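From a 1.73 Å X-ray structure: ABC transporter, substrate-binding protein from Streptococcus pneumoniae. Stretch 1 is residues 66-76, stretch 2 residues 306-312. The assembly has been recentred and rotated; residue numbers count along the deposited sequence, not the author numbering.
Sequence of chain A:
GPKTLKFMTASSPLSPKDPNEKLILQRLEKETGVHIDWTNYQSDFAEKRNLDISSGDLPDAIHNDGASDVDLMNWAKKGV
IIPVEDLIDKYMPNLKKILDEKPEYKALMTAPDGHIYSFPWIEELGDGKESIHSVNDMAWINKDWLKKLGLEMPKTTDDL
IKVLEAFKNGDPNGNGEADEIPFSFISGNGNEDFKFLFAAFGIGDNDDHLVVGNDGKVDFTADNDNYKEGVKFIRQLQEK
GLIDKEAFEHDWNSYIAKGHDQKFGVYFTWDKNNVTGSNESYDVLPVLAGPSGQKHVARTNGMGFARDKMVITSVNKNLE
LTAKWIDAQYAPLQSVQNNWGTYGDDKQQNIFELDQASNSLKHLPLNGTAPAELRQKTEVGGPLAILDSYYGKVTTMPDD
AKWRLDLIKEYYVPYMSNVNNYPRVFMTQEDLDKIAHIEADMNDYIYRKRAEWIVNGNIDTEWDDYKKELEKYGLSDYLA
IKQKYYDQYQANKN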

ATOM      1  N   GLY A  66      -0.044 -12.412  -8.824  1.00 28.89           N
ATOM      2  CA  GLY A  66       0.242 -12.016  -7.416  1.00 29.52           C
ATOM      3  C   GLY A  66       1.055 -12.935  -6.480  1.00 28.52           C
ATOM      4  O   GLY A  66       0.852 -12.903  -5.276  1.00 31.98           O
ATOM      5  N   ALA A  67       1.993 -13.718  -6.985  1.00 25.27           N
ATOM      6  CA  ALA A  67       2.734 -14.651  -6.122  1.00 25.89           C
ATOM      7  C   ALA A  67       3.725 -13.958  -5.184  1.00 27.28           C
ATOM      8  O   ALA A  67       4.197 -12.874  -5.497  1.00 24.40           O
ATOM      9  CB  ALA A  67       3.489 -15.623  -6.965  1.00 26.23           C
ATOM     10  N   SER A  68       4.046 -14.612  -4.066  1.00 24.69           N
ATOM     11  CA  SER A  68       5.086 -14.149  -3.150  1.00 26.25           C
ATOM     12  C   SER A  68       6.506 -14.404  -3.728  1.00 23.58           C
ATOM     13  O   SER A  68       6.693 -15.217  -4.651  1.00 21.85           O
ATOM     14  CB  SER A  68       4.948 -14.853  -1.799  1.00 25.82           C
ATOM     15  OG  SER A  68       5.405 -16.194  -1.912  1.00 26.76           O
ATOM     16  N   ASP A  69       7.496 -13.712  -3.168  1.00 21.67           N
ATOM     17  CA  ASP A  69       8.896 -13.900  -3.545  1.00 22.16           C
ATOM     18  C   ASP A  69       9.365 -15.340  -3.326  1.00 21.82           C
ATOM     19  O   ASP A  69      10.057 -15.906  -4.169  1.00 21.43           O
ATOM     20  CB  ASP A  69       9.786 -12.907  -2.810  1.00 22.84           C
ATOM     21  CG  ASP A  69       9.572 -11.480  -3.294  1.00 25.44           C
ATOM     22  OD1 ASP A  69       8.935 -11.278  -4.378  1.00 25.54           O
ATOM     23  OD2 ASP A  69      10.023 -10.545  -2.603  1.00 25.52           O
ATOM     24  N   VAL A  70       8.919 -15.915  -2.220  1.00 23.21           N
ATOM     25  CA  VAL A  70       9.160 -17.334  -1.904  1.00 26.93           C
ATOM     26  C   VAL A  70       8.665 -18.240  -3.027  1.00 25.73           C
ATOM     27  O   VAL A  70       9.405 -19.105  -3.461  1.00 25.00           O
ATOM     28  CB  VAL A  70       8.507 -17.722  -0.560  1.00 28.10           C
ATOM     29  CG1 VAL A  70       8.383 -19.232  -0.407  1.00 31.69           C
ATOM     30  CG2 VAL A  70       9.354 -17.182   0.568  1.00 28.79           C
ATOM     31  N   ASP A  71       7.423 -18.012  -3.472  1.00 26.78           N
ATOM     32  CA  ASP A  71       6.788 -18.762  -4.581  1.00 27.48           C
ATOM     33  C   ASP A  71       7.598 -18.604  -5.848  1.00 24.55           C
ATOM     34  O   ASP A  71       7.907 -19.598  -6.505  1.00 25.07           O
ATOM     35  CB  ASP A  71       5.353 -18.273  -4.909  1.00 29.26           C
ATOM     36  CG  ASP A  71       4.315 -18.604  -3.864  1.00 33.49           C
ATOM     37  OD1 ASP A  71       4.432 -19.605  -3.146  1.00 35.50           O
ATOM     38  OD2 ASP A  71       3.318 -17.833  -3.784  1.00 39.40           O
ATOM     39  N   LEU A  72       7.932 -17.365  -6.231  1.00 22.93           N
ATOM     40  CA  LEU A  72       8.706 -17.148  -7.477  1.00 22.42           C
ATOM     41  C   LEU A  72      10.013 -17.921  -7.475  1.00 23.12           C
ATOM     42  O   LEU A  72      10.343 -18.573  -8.463  1.00 23.60           O
ATOM     43  CB  LEU A  72       9.038 -15.652  -7.734  1.00 22.82           C
ATOM     44  CG  LEU A  72       7.850 -14.773  -8.133  1.00 22.75           C
ATOM     45  CD1 LEU A  72       8.311 -13.296  -8.211  1.00 21.05           C
ATOM     46  CD2 LEU A  72       7.211 -15.232  -9.440  1.00 21.95           C
ATOM     47  N   MET A  73      10.733 -17.851  -6.353  1.00 25.50           N
ATOM     48  CA  MET A  73      11.999 -18.573  -6.177  1.00 28.72           C
ATOM     49  C   MET A  73      11.848 -20.084  -6.292  1.00 26.35           C
ATOM     50  O   MET A  73      12.655 -20.736  -6.946  1.00 27.09           O
ATOM     51  CB  MET A  73      12.640 -18.249  -4.818  1.00 33.11           C
ATOM     52  CG  MET A  73      13.313 -16.889  -4.725  1.00 41.91           C
ATOM     53  SD  MET A  73      14.171 -16.343  -6.223  1.00 50.81           S
ATOM     54  CE  MET A  73      15.291 -15.230  -5.356  1.00 48.61           C
ATOM     55  N   ASN A  74      10.832 -20.628  -5.630  1.00 26.94           N
ATOM     56  CA  ASN A  74      10.561 -22.054  -5.750  1.00 26.61           C
ATOM     57  C   ASN A  74      10.279 -22.425  -7.207  1.00 25.17           C
ATOM     58  O   ASN A  74      10.861 -23.374  -7.719  1.00 24.60           O
ATOM     59  CB  ASN A  74       9.392 -22.461  -4.872  1.00 29.03           C
ATOM     60  CG  ASN A  74       9.804 -22.741  -3.449  1.00 36.98           C
ATOM     61  OD1 ASN A  74      10.964 -23.118  -3.172  1.00 41.47           O
ATOM     62  ND2 ASN A  74       8.867 -22.545  -2.520  1.00 38.01           N
ATOM     63  N   TRP A  75       9.413 -21.663  -7.874  1.00 22.98           N
ATOM     64  CA  TRP A  75       9.044 -21.989  -9.255  1.00 23.40           C
ATOM     65  C   TRP A  75      10.222 -21.881 -10.215  1.00 23.46           C
ATOM     66  O   TRP A  75      10.350 -22.698 -11.133  1.00 24.71           O
ATOM     67  CB  TRP A  75       7.917 -21.109  -9.765  1.00 22.88           C
ATOM     68  CG  TRP A  75       6.651 -21.276  -9.048  1.00 22.89           C
ATOM     69  CD1 TRP A  75       6.260 -22.356  -8.300  1.00 22.77           C
ATOM     70  CD2 TRP A  75       5.569 -20.326  -8.978  1.00 22.62           C
ATOM     71  NE1 TRP A  75       5.006 -22.129  -7.772  1.00 23.08           N
ATOM     72  CE2 TRP A  75       4.559 -20.897  -8.164  1.00 21.79           C
ATOM     73  CE3 TRP A  75       5.376 -19.040  -9.484  1.00 22.00           C
ATOM     74  CZ2 TRP A  75       3.357 -20.239  -7.882  1.00 21.54           C
ATOM     75  CZ3 TRP A  75       4.173 -18.394  -9.238  1.00 23.86           C
ATOM     76  CH2 TRP A  75       3.177 -18.989  -8.426  1.00 23.34           C
ATOM     77  N   ALA A  76      11.058 -20.875 -10.002  1.00 24.01           N
ATOM     78  CA  ALA A  76      12.294 -20.707 -10.785  1.00 26.54           C
ATOM     79  C   ALA A  76      13.248 -21.873 -10.575  1.00 28.13           C
ATOM     80  O   ALA A  76      13.726 -22.480 -11.546  1.00 29.12           O
ATOM     81  CB  ALA A  76      12.984 -19.401 -10.422  1.00 26.04           C
ATOM     82  N   ALA A 306       3.958  -4.338  -7.440  1.00 14.53           N
ATOM     83  CA  ALA A 306       3.915  -5.782  -7.176  1.00 16.05           C
ATOM     84  C   ALA A 306       4.783  -6.452  -8.158  1.00 16.27           C
ATOM     85  O   ALA A 306       4.609  -6.260  -9.366  1.00 15.59           O
ATOM     86  CB  ALA A 306       2.490  -6.298  -7.263  1.00 16.23           C
ATOM     87  N   ARG A 307       5.730  -7.254  -7.661  1.00 16.92           N
ATOM     88  CA  ARG A 307       6.755  -7.834  -8.492  1.00 16.37           C
ATOM     89  C   ARG A 307       6.201  -8.756  -9.590  1.00 16.38           C
ATOM     90  O   ARG A 307       6.746  -8.795 -10.695  1.00 14.32           O
ATOM     91  CB  ARG A 307       7.748  -8.659  -7.645  1.00 18.16           C
ATOM     92  CG  ARG A 307       9.155  -8.549  -8.163  1.00 18.59           C
ATOM     93  CD  ARG A 307      10.196  -9.216  -7.286  1.00 17.53           C
ATOM     94  NE  ARG A 307      10.001  -9.041  -5.848  1.00 17.56           N
ATOM     95  CZ  ARG A 307      10.418  -8.013  -5.110  1.00 18.06           C
ATOM     96  NH1 ARG A 307      11.071  -6.995  -5.652  1.00 16.74           N
ATOM     97  NH2 ARG A 307      10.159  -8.018  -3.788  1.00 18.62           N
ATOM     98  N   ASP A 308       5.128  -9.481  -9.264  1.00 16.85           N
ATOM     99  CA  ASP A 308       4.577 -10.488 -10.150  1.00 19.24           C
ATOM    100  C   ASP A 308       3.088 -10.342 -10.404  1.00 19.06           C
ATOM    101  O   ASP A 308       2.248 -10.659  -9.551  1.00 22.42           O
ATOM    102  CB  ASP A 308       4.881 -11.877  -9.591  1.00 19.55           C
ATOM    103  CG  ASP A 308       4.127 -12.965 -10.292  1.00 22.09           C
ATOM    104  OD1 ASP A 308       3.812 -12.848 -11.524  1.00 23.59           O
ATOM    105  OD2 ASP A 308       3.863 -13.967  -9.592  1.00 23.76           O
ATOM    106  N   LYS A 309       2.762  -9.847 -11.579  1.00 18.31           N
ATOM    107  CA  LYS A 309       1.441  -9.999 -12.123  1.00 18.33           C
ATOM    108  C   LYS A 309       1.417 -10.815 -13.412  1.00 17.17           C
ATOM    109  O   LYS A 309       0.382 -10.856 -14.075  1.00 18.65           O
ATOM    110  CB  LYS A 309       0.786  -8.643 -12.332  1.00 19.68           C
ATOM    111  CG  LYS A 309       0.385  -7.934 -11.075  1.00 21.03           C
ATOM    112  CD  LYS A 309      -0.622  -8.654 -10.201  1.00 23.83           C
ATOM    113  CE  LYS A 309      -0.851  -7.844  -8.944  1.00 28.78           C
ATOM    114  NZ  LYS A 309      -2.141  -8.203  -8.337  1.00 34.17           N
ATOM    115  N   MET A 310       2.537 -11.429 -13.780  1.00 15.61           N
ATOM    116  CA  MET A 310       2.576 -12.399 -14.887  1.00 15.11           C
ATOM    117  C   MET A 310       3.877 -13.128 -14.871  1.00 14.04           C
ATOM    118  O   MET A 310       4.906 -12.501 -14.723  1.00 14.57           O
ATOM    119  CB  MET A 310       2.452 -11.728 -16.240  1.00 16.39           C
ATOM    120  CG  MET A 310       2.171 -12.681 -17.390  1.00 17.48           C
ATOM    121  SD  MET A 310       0.871 -12.005 -18.408  1.00 20.31           S
ATOM    122  CE  MET A 310       0.775 -13.219 -19.748  1.00 19.58           C
ATOM    123  N   VAL A 311       3.826 -14.457 -14.993  1.00 14.07           N
ATOM    124  CA  VAL A 311       4.990 -15.303 -15.197  1.00 14.52           C
ATOM    125  C   VAL A 311       4.782 -16.154 -16.470  1.00 14.82           C
ATOM    126  O   VAL A 311       3.662 -16.396 -16.893  1.00 13.97           O
ATOM    127  CB  VAL A 311       5.267 -16.229 -14.018  1.00 14.64           C
ATOM    128  CG1 VAL A 311       5.657 -15.451 -12.765  1.00 14.63           C
ATOM    129  CG2 VAL A 311       4.085 -17.138 -13.704  1.00 14.42           C
ATOM    130  N   ILE A 312       5.876 -16.585 -17.072  1.00 15.54           N
ATOM    131  CA  ILE A 312       5.821 -17.399 -18.269  1.00 15.30           C
ATOM    132  C   ILE A 312       6.315 -18.787 -17.873  1.00 15.75           C
ATOM    133  O   ILE A 312       7.393 -18.927 -17.255  1.00 15.31           O
ATOM    134  CB  ILE A 312       6.686 -16.788 -19.365  1.00 15.70           C
ATOM    135  CG1 ILE A 312       6.059 -15.465 -19.844  1.00 15.44           C
ATOM    136  CG2 ILE A 312       6.866 -17.801 -20.522  1.00 16.54           C
ATOM    137  CD1 ILE A 312       6.899 -14.749 -20.902  1.00 15.80           C
TER
HETATM  138  O   HOH W   1       3.816 -10.116  -6.663  1.00 27.97           O

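This is a small, mainly polar contact in which the start of a helix and the loop before it are held against a segment far away in the sequence by a salt bridge, a side-chain-to-backbone hydrogen bond and a bridging water, with a small apolar patch alongside.

The salt bridge joins Asp 69, in the first turn of the helix, to Arg 307. The guanidinium presents its edge to the carboxylate, so that two hydrogen bonds form side by side: Arg 307 NE donates to Asp 69 OD1 at 2.9 Å, nearly straight, and Arg 307 NH2 donates to Asp 69 OD2 at 2.8 Å. Arginine suits this place because its planar group offers paired donors, and its long side chain carries them across to the helix.

Asp 308, buried and pointing toward the first stretch, works differently. Its OD2 accepts from Ala 67 N at 3.2 Å, which gives a loop amide a partner. Ala 67 CB lies 3.1 Å from Asp 308 OD2, a close approach, and the methyl is all the side chain there is at this point. Water 1 adds a second link between the same residues: it lies 3.0 Å from Ala 67 O, which it can serve as a donor, and its oxygen accepts from Asp 308 N at 3.0 Å. Next door, Gly 66 has a positive phi, which favours glycine, and its CA lies 3.2 Å from Asp 308 O in a CA-H...O contact.

One turn beyond Asp 69, Leu 72 points toward the second stretch and packs its CD2 against Val 311 CG1 at 3.7 Å; both residues are buried, and neither side chain has polar atoms needing partners. Trp 75, whose broad, largely apolar ring likewise suits a buried position, turns its ring edge to Asp 308, with Trp 75 CZ3 4.5 Å from Asp 308 OD2. The helix start is itself secured by Ser 68, the N-cap, whose OG accepts from Asp 71 N at 3.1 Å.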